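Amine oxidase (Emericella nidulans, PDB 3PGB) oxidises primary amines as a copper amine oxidase, using a copper ion and a topaquinone cofactor in each subunit. Local coordinates at the interface of chains A and B. Coordinates in Å, arbitrary orientation; residue numbers count along the deposited sequence, not the author numbering. Chains: chain A/B, Putative uncharacterized protein.

Contact 1: the interface of chains A and B. Residues chain A 531-532, 628, 697, 699; chain B 556-557, 574-576.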
# COMPACT_ATOMS: atom_id res chain seq x y z
N MET A 531 -2.91 20.70 11.14
CA MET A 531 -2.23 19.41 11.18
C MET A 531 -2.89 18.50 12.20
O MET A 531 -3.41 18.98 13.20
CB MET A 531 -0.75 19.58 11.51
CG MET A 531 -0.44 20.25 12.84
SD MET A 531 1.32 20.56 13.09
CE MET A 531 1.97 18.88 13.05
N HIS A 532 -2.89 17.20 11.93
CA HIS A 532 -3.44 16.24 12.88
C HIS A 532 -2.94 14.82 12.59
O HIS A 532 -2.60 14.49 11.46
CB HIS A 532 -4.97 16.27 12.87
CG HIS A 532 -5.58 16.05 11.52
ND1 HIS A 532 -5.81 17.08 10.63
CD2 HIS A 532 -5.99 14.92 10.89
CE1 HIS A 532 -6.34 16.59 9.52
NE2 HIS A 532 -6.46 15.28 9.65
N THR A 628 2.18 11.21 17.28
CA THR A 628 3.44 11.94 17.33
C THR A 628 3.67 12.51 18.72
O THR A 628 4.76 12.39 19.28
CB THR A 628 3.44 13.12 16.33
OG1 THR A 628 3.23 12.64 15.00
CG2 THR A 628 4.76 13.90 16.39
N HIS A 697 -0.13 10.79 9.39
CA HIS A 697 0.20 12.17 9.74
C HIS A 697 -0.36 13.02 8.62
O HIS A 697 0.06 12.89 7.46
CB HIS A 697 1.71 12.38 9.84
CG HIS A 697 2.39 11.47 10.81
ND1 HIS A 697 2.23 11.58 12.18
CD2 HIS A 697 3.24 10.43 10.62
CE1 HIS A 697 2.95 10.65 12.78
NE2 HIS A 697 3.57 9.94 11.86
N VAL A 699 -1.06 16.73 7.26
CA VAL A 699 -0.89 18.17 7.18
C VAL A 699 -1.58 18.63 5.90
O VAL A 699 -0.95 18.71 4.85
CB VAL A 699 0.60 18.57 7.16
CG1 VAL A 699 0.74 20.09 7.21
CG2 VAL A 699 1.34 17.93 8.32
N VAL B 556 6.76 16.27 10.93
CA VAL B 556 5.84 16.43 12.06
C VAL B 556 6.57 15.90 13.28
O VAL B 556 6.91 14.73 13.34
CB VAL B 556 4.52 15.65 11.84
CG1 VAL B 556 3.59 15.84 13.02
CG2 VAL B 556 3.85 16.11 10.56
N VAL B 557 6.84 16.79 14.24
CA VAL B 557 7.69 16.46 15.39
C VAL B 557 7.11 16.97 16.71
O VAL B 557 6.42 17.99 16.73
CB VAL B 557 9.12 17.04 15.21
CG1 VAL B 557 9.79 16.41 13.99
CG2 VAL B 557 9.09 18.55 15.08
N MET B 574 2.66 19.17 19.10
CA MET B 574 3.54 18.87 17.98
C MET B 574 3.57 20.05 17.03
O MET B 574 2.79 20.98 17.17
CB MET B 574 3.12 17.58 17.25
CG MET B 574 1.74 17.63 16.57
SD MET B 574 1.30 16.04 15.83
CE MET B 574 -0.40 16.30 15.33
N GLN B 575 4.46 19.98 16.04
CA GLN B 575 4.81 21.14 15.23
C GLN B 575 5.33 20.68 13.88
O GLN B 575 5.74 19.52 13.72
CB GLN B 575 5.90 21.92 15.97
CG GLN B 575 6.25 23.27 15.42
CD GLN B 575 7.42 23.89 16.16
OE1 GLN B 575 8.47 24.16 15.57
NE2 GLN B 575 7.25 24.11 17.47
N LEU B 576 5.31 21.57 12.89
CA LEU B 576 5.97 21.32 11.62
C LEU B 576 7.43 21.74 11.75
O LEU B 576 7.72 22.79 12.31
CB LEU B 576 5.33 22.10 10.47
CG LEU B 576 4.00 21.62 9.90
CD1 LEU B 576 3.66 22.41 8.65
CD2 LEU B 576 4.04 20.13 9.59

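Contact 2: the interface of chains A and B. Residues chain A 487, 503, 709-711; chain B 454-457, 470.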
# COMPACT_ATOMS: atom_id res chain seq x y z
N MET A 487 -13.69 5.15 5.63
CA MET A 487 -14.13 3.96 4.91
C MET A 487 -13.29 2.78 5.37
O MET A 487 -12.09 2.76 5.13
CB MET A 487 -14.00 4.16 3.39
CG MET A 487 -14.29 2.91 2.55
SD MET A 487 -14.06 3.17 0.77
CE MET A 487 -15.67 3.83 0.31
N ARG A 503 -9.43 4.26 4.79
CA ARG A 503 -9.14 5.47 4.04
C ARG A 503 -9.99 6.61 4.58
O ARG A 503 -11.06 6.38 5.16
CB ARG A 503 -9.37 5.26 2.54
CG ARG A 503 -8.58 4.12 1.94
CD ARG A 503 -8.95 3.88 0.49
NE ARG A 503 -8.04 2.92 -0.13
CZ ARG A 503 -6.92 3.22 -0.78
NH1 ARG A 503 -6.53 4.48 -0.93
NH2 ARG A 503 -6.18 2.24 -1.29
N VAL A 709 -8.92 13.27 -0.12
CA VAL A 709 -9.16 12.20 -1.09
C VAL A 709 -8.69 10.85 -0.54
O VAL A 709 -7.67 10.76 0.15
CB VAL A 709 -8.47 12.49 -2.44
CG1 VAL A 709 -8.97 13.81 -3.00
CG2 VAL A 709 -6.96 12.51 -2.29
N PHE A 710 -9.44 9.80 -0.88
CA PHE A 710 -9.15 8.44 -0.40
C PHE A 710 -7.87 7.84 -0.96
O PHE A 710 -7.31 6.91 -0.38
CB PHE A 710 -10.31 7.50 -0.74
CG PHE A 710 -11.54 7.66 0.13
CD1 PHE A 710 -11.44 7.58 1.51
CD2 PHE A 710 -12.79 7.83 -0.45
CE1 PHE A 710 -12.57 7.71 2.31
CE2 PHE A 710 -13.93 7.95 0.34
CZ PHE A 710 -13.82 7.89 1.72
N THR A 711 -7.41 8.33 -2.11
CA THR A 711 -6.24 7.76 -2.77
C THR A 711 -5.02 7.79 -1.87
O THR A 711 -4.29 6.82 -1.77
CB THR A 711 -5.89 8.53 -4.05
OG1 THR A 711 -6.18 9.92 -3.86
CG2 THR A 711 -6.66 7.98 -5.25
N TYR B 454 -12.52 1.28 -4.58
CA TYR B 454 -12.92 2.32 -3.62
C TYR B 454 -13.04 3.65 -4.36
O TYR B 454 -12.30 3.89 -5.31
CB TYR B 454 -11.88 2.42 -2.49
CG TYR B 454 -10.51 2.92 -2.94
CD1 TYR B 454 -9.53 2.04 -3.39
CD2 TYR B 454 -10.21 4.28 -2.93
CE1 TYR B 454 -8.28 2.50 -3.80
CE2 TYR B 454 -8.97 4.75 -3.35
CZ TYR B 454 -8.01 3.86 -3.78
OH TYR B 454 -6.79 4.33 -4.19
N PRO B 455 -13.94 4.53 -3.91
CA PRO B 455 -14.14 5.81 -4.58
C PRO B 455 -12.99 6.78 -4.31
O PRO B 455 -12.22 6.57 -3.39
CB PRO B 455 -15.43 6.34 -3.94
CG PRO B 455 -15.39 5.80 -2.58
CD PRO B 455 -14.73 4.45 -2.68
N MET B 456 -12.89 7.82 -5.13
CA MET B 456 -11.87 8.86 -4.95
C MET B 456 -12.15 9.71 -3.70
O MET B 456 -11.25 9.99 -2.91
CB MET B 456 -11.84 9.76 -6.20
CG MET B 456 -10.94 10.99 -6.11
SD MET B 456 -9.20 10.60 -6.34
CE MET B 456 -8.88 9.76 -4.83
N ALA B 457 -13.41 10.11 -3.54
CA ALA B 457 -13.79 11.02 -2.46
C ALA B 457 -15.28 10.87 -2.15
O ALA B 457 -16.06 10.42 -2.99
CB ALA B 457 -13.47 12.45 -2.84
N ASN B 470 -13.12 6.61 -8.44
CA ASN B 470 -11.67 6.59 -8.61
C ASN B 470 -11.31 5.81 -9.87
O ASN B 470 -11.01 4.61 -9.81
CB ASN B 470 -11.00 5.98 -7.37
CG ASN B 470 -9.49 6.02 -7.43
OD1 ASN B 470 -8.90 6.71 -8.25
ND2 ASN B 470 -8.85 5.25 -6.56

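Contact 3: the interface of chains A and B. Residues chain A 465-467, 737, 739, 746, 749; chain B 416, 770, 773.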
# COMPACT_ATOMS: atom_id res chain seq x y z
N VAL A 465 3.74 -20.00 -20.49
CA VAL A 465 3.42 -18.96 -19.52
C VAL A 465 2.24 -19.42 -18.68
O VAL A 465 1.34 -20.10 -19.17
CB VAL A 465 3.08 -17.64 -20.22
CG1 VAL A 465 2.67 -16.57 -19.20
CG2 VAL A 465 4.26 -17.17 -21.04
N SER A 466 2.25 -19.08 -17.40
CA SER A 466 1.13 -19.39 -16.53
C SER A 466 0.81 -18.20 -15.64
O SER A 466 1.70 -17.43 -15.28
CB SER A 466 1.44 -20.62 -15.68
OG SER A 466 2.38 -20.32 -14.67
N VAL A 467 -0.48 -18.05 -15.32
CA VAL A 467 -0.95 -16.96 -14.47
C VAL A 467 -2.17 -17.37 -13.64
O VAL A 467 -3.00 -18.16 -14.10
CB VAL A 467 -1.34 -15.72 -15.31
CG1 VAL A 467 -1.69 -14.55 -14.39
CG2 VAL A 467 -0.21 -15.34 -16.25
N VAL A 737 -4.42 -20.19 -15.50
CA VAL A 737 -4.24 -20.67 -16.87
C VAL A 737 -2.77 -20.97 -17.17
O VAL A 737 -1.88 -20.40 -16.54
CB VAL A 737 -4.77 -19.63 -17.88
CG1 VAL A 737 -3.86 -18.42 -17.94
CG2 VAL A 737 -4.93 -20.24 -19.23
N VAL A 739 -0.51 -21.35 -20.80
CA VAL A 739 -0.34 -21.41 -22.25
C VAL A 739 1.04 -21.95 -22.60
O VAL A 739 2.05 -21.37 -22.21
CB VAL A 739 -0.47 -20.02 -22.90
CG1 VAL A 739 -0.49 -20.16 -24.42
CG2 VAL A 739 -1.71 -19.30 -22.39
N ALA A 746 0.08 -20.96 -30.00
CA ALA A 746 -0.13 -21.73 -28.77
C ALA A 746 -0.48 -23.17 -29.12
O ALA A 746 -1.42 -23.42 -29.89
CB ALA A 746 -1.24 -21.11 -27.95
N VAL A 749 -3.71 -24.78 -24.26
CA VAL A 749 -4.21 -23.81 -23.28
C VAL A 749 -4.98 -24.55 -22.19
O VAL A 749 -6.12 -24.96 -22.39
CB VAL A 749 -5.16 -22.78 -23.91
CG1 VAL A 749 -5.62 -21.78 -22.86
CG2 VAL A 749 -4.47 -22.06 -25.06
N LEU B 416 -0.32 -12.34 -20.89
CA LEU B 416 -1.55 -13.10 -21.05
C LEU B 416 -2.72 -12.15 -20.89
O LEU B 416 -2.93 -11.58 -19.81
CB LEU B 416 -1.65 -14.24 -20.03
CG LEU B 416 -0.60 -15.36 -20.14
CD1 LEU B 416 -1.00 -16.52 -19.25
CD2 LEU B 416 -0.43 -15.85 -21.58
N LEU B 770 -6.08 -16.52 -25.69
CA LEU B 770 -4.81 -17.13 -25.34
C LEU B 770 -4.26 -18.02 -26.46
O LEU B 770 -3.04 -18.14 -26.61
CB LEU B 770 -4.92 -17.93 -24.03
CG LEU B 770 -4.76 -17.14 -22.73
CD1 LEU B 770 -5.56 -15.83 -22.71
CD2 LEU B 770 -5.15 -18.03 -21.56
N TYR B 773 -1.65 -16.60 -28.71
CA TYR B 773 -0.33 -16.28 -28.16
C TYR B 773 0.72 -16.80 -29.13
O TYR B 773 0.71 -17.98 -29.49
CB TYR B 773 -0.15 -16.93 -26.78
CG TYR B 773 1.01 -16.37 -25.97
CD1 TYR B 773 2.28 -16.92 -26.06
CD2 TYR B 773 0.82 -15.29 -25.10
CE1 TYR B 773 3.34 -16.41 -25.32
CE2 TYR B 773 1.87 -14.78 -24.36
CZ TYR B 773 3.12 -15.33 -24.47
OH TYR B 773 4.16 -14.81 -23.73

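Contact 1: the interface of chains A and B
A:Met531 and B:Val556 meet tip to tip. The terminal methyl CE of A:Met531 lies 3.4 Å from CG1 of B:Val556. The same methyl also faces CG of B:Met574 end on, at 3.7 Å. The A:Met531 chain bends at its thioether (chi3 -62°), which turns CE towards both B:Val556 and B:Met574. B:Met574 runs the other way. Its chain is extended beyond CG (chi3 172°) and carries its methyl CE to 3.9 Å from CA of A:His532. On the way its sulfur SD passes CB of A:Thr628 at 3.7 Å, with the two side chains at about a right angle. CG2 of A:Val699 touches CD2 of B:Leu576 at 3.7 Å. A:Val699 also slides past B:Val556 in the opposite sense, CG2 to CG2 at 3.8 Å. No nitrogen or oxygen bonds across this patch, so it is held by apolar packing. Behind the first shell, strands 548-562 and 570-580 of chain B carry B:Val556, B:Met574 and B:Leu576. On chain A, A:Met531 directly precedes strand 532-542, and A:Val699 directly follows strand 686-698. A:His532 is a copper ligand. The patch therefore packs chain B against residues next to this ligand and probably helps to steady the copper site in the dimer.

Contact 2: the interface of chains A and B
A:Arg503 lays its guanidinium over the ring of B:Tyr454, with the two planes 11° apart. This is a cation-pi stack. NE of A:Arg503 sits over the centre of the B:Tyr454 ring, 3.5 Å from its centroid. CZ of A:Arg503 is 3.3 Å from CZ of B:Tyr454, at the hydroxyl end. The arginine chain is extended from CG to NE, and the last turn, about CD-NE (chi4 -91°), sets the guanidinium flat across the ring. In its own chain, NH1 of A:Arg503 donates to the backbone O of A:Phe710 at 2.6 Å. This oxygen lies in the guanidinium plane, so the bond would help fix the group's rotation over the tyrosine. The backbone N of A:Phe710 in turn donates to the backbone O of B:Met456 at 2.7 Å. CD2 of the A:Phe710 ring is close to the B:Pro455 backbone O, at 3.3 Å. The packing is looser towards the far side of this ring, where CE2 of A:Phe710 is 3.9 Å from CG of B:Pro455. A:Met487 meets the B:Pro455 ring tip to tip, but its modelled methyl contact is too short and doubtful. So are those of the B:Met456 methyl with A:Thr711. B:Asn470 is the marginal rim and loses little surface to chain A. The patch joins segment 709-711 of chain A to segment 454-457 of chain B, and so helps hold the subunits together.

Contact 3: the interface of chains A and B
B:Leu416 and B:Leu770 bring the main apolar contacts of this patch, against valines on strands 464-468 and 736-742 of chain A. CD1 of B:Leu416 lies 3.3 Å from CG2 of A:Val467. CG of B:Leu416 lies 3.6 Å from CG1 of A:Val465. The leucine slides past both valines in the opposite direction. With A:Val737 it meets tip to tip instead, CD1 to CG1 at 3.7 Å. B:Leu770, at the end of helix 767-770, also points its CD2 at the tip of A:Val737. Its CG packs on CG2 of A:Val739 at 3.7 Å. Its CD2 reaches CG1 of A:Val749 at 4.0 Å. With CG1 anti to the backbone N (chi1 -172°), A:Val739 turns CG2 to both leucines. Polar groups add little. The backbone N of A:Ala746 is near the backbone O of B:Tyr773, but its N-H points elsewhere and they form no hydrogen bond. The patch is thus an apolar part of the subunit interface, helping to hold the dimer. The aromatic contact is made by B:Tyr773. Its CG is anti to the backbone N (chi1 -165°), which carries the ring out towards A:Val465. The two side chains stand at about a right angle, and the phenol OH of B:Tyr773 ends 3.6 Å from CG2 of A:Val465.

All three contacts belong to one two-fold symmetric interface, and each has a twin with the chains exchanged. The C-alpha centres of contact 1 and contact 2 are about 23 Å apart. Contact 3 lies about 34 Å from contact 2 and 50 Å from contact 1. No residue is shared. Through the two-fold twins, the same stretch of each subunit, 454-470, takes part in both contact 2 and contact 3. The centres of contacts 1 and 2 are each about 17 Å from A:Asp403, the predicted proton acceptor, against 48 Å for contact 3. The pairing thus reaches from near the active site to a region far from it.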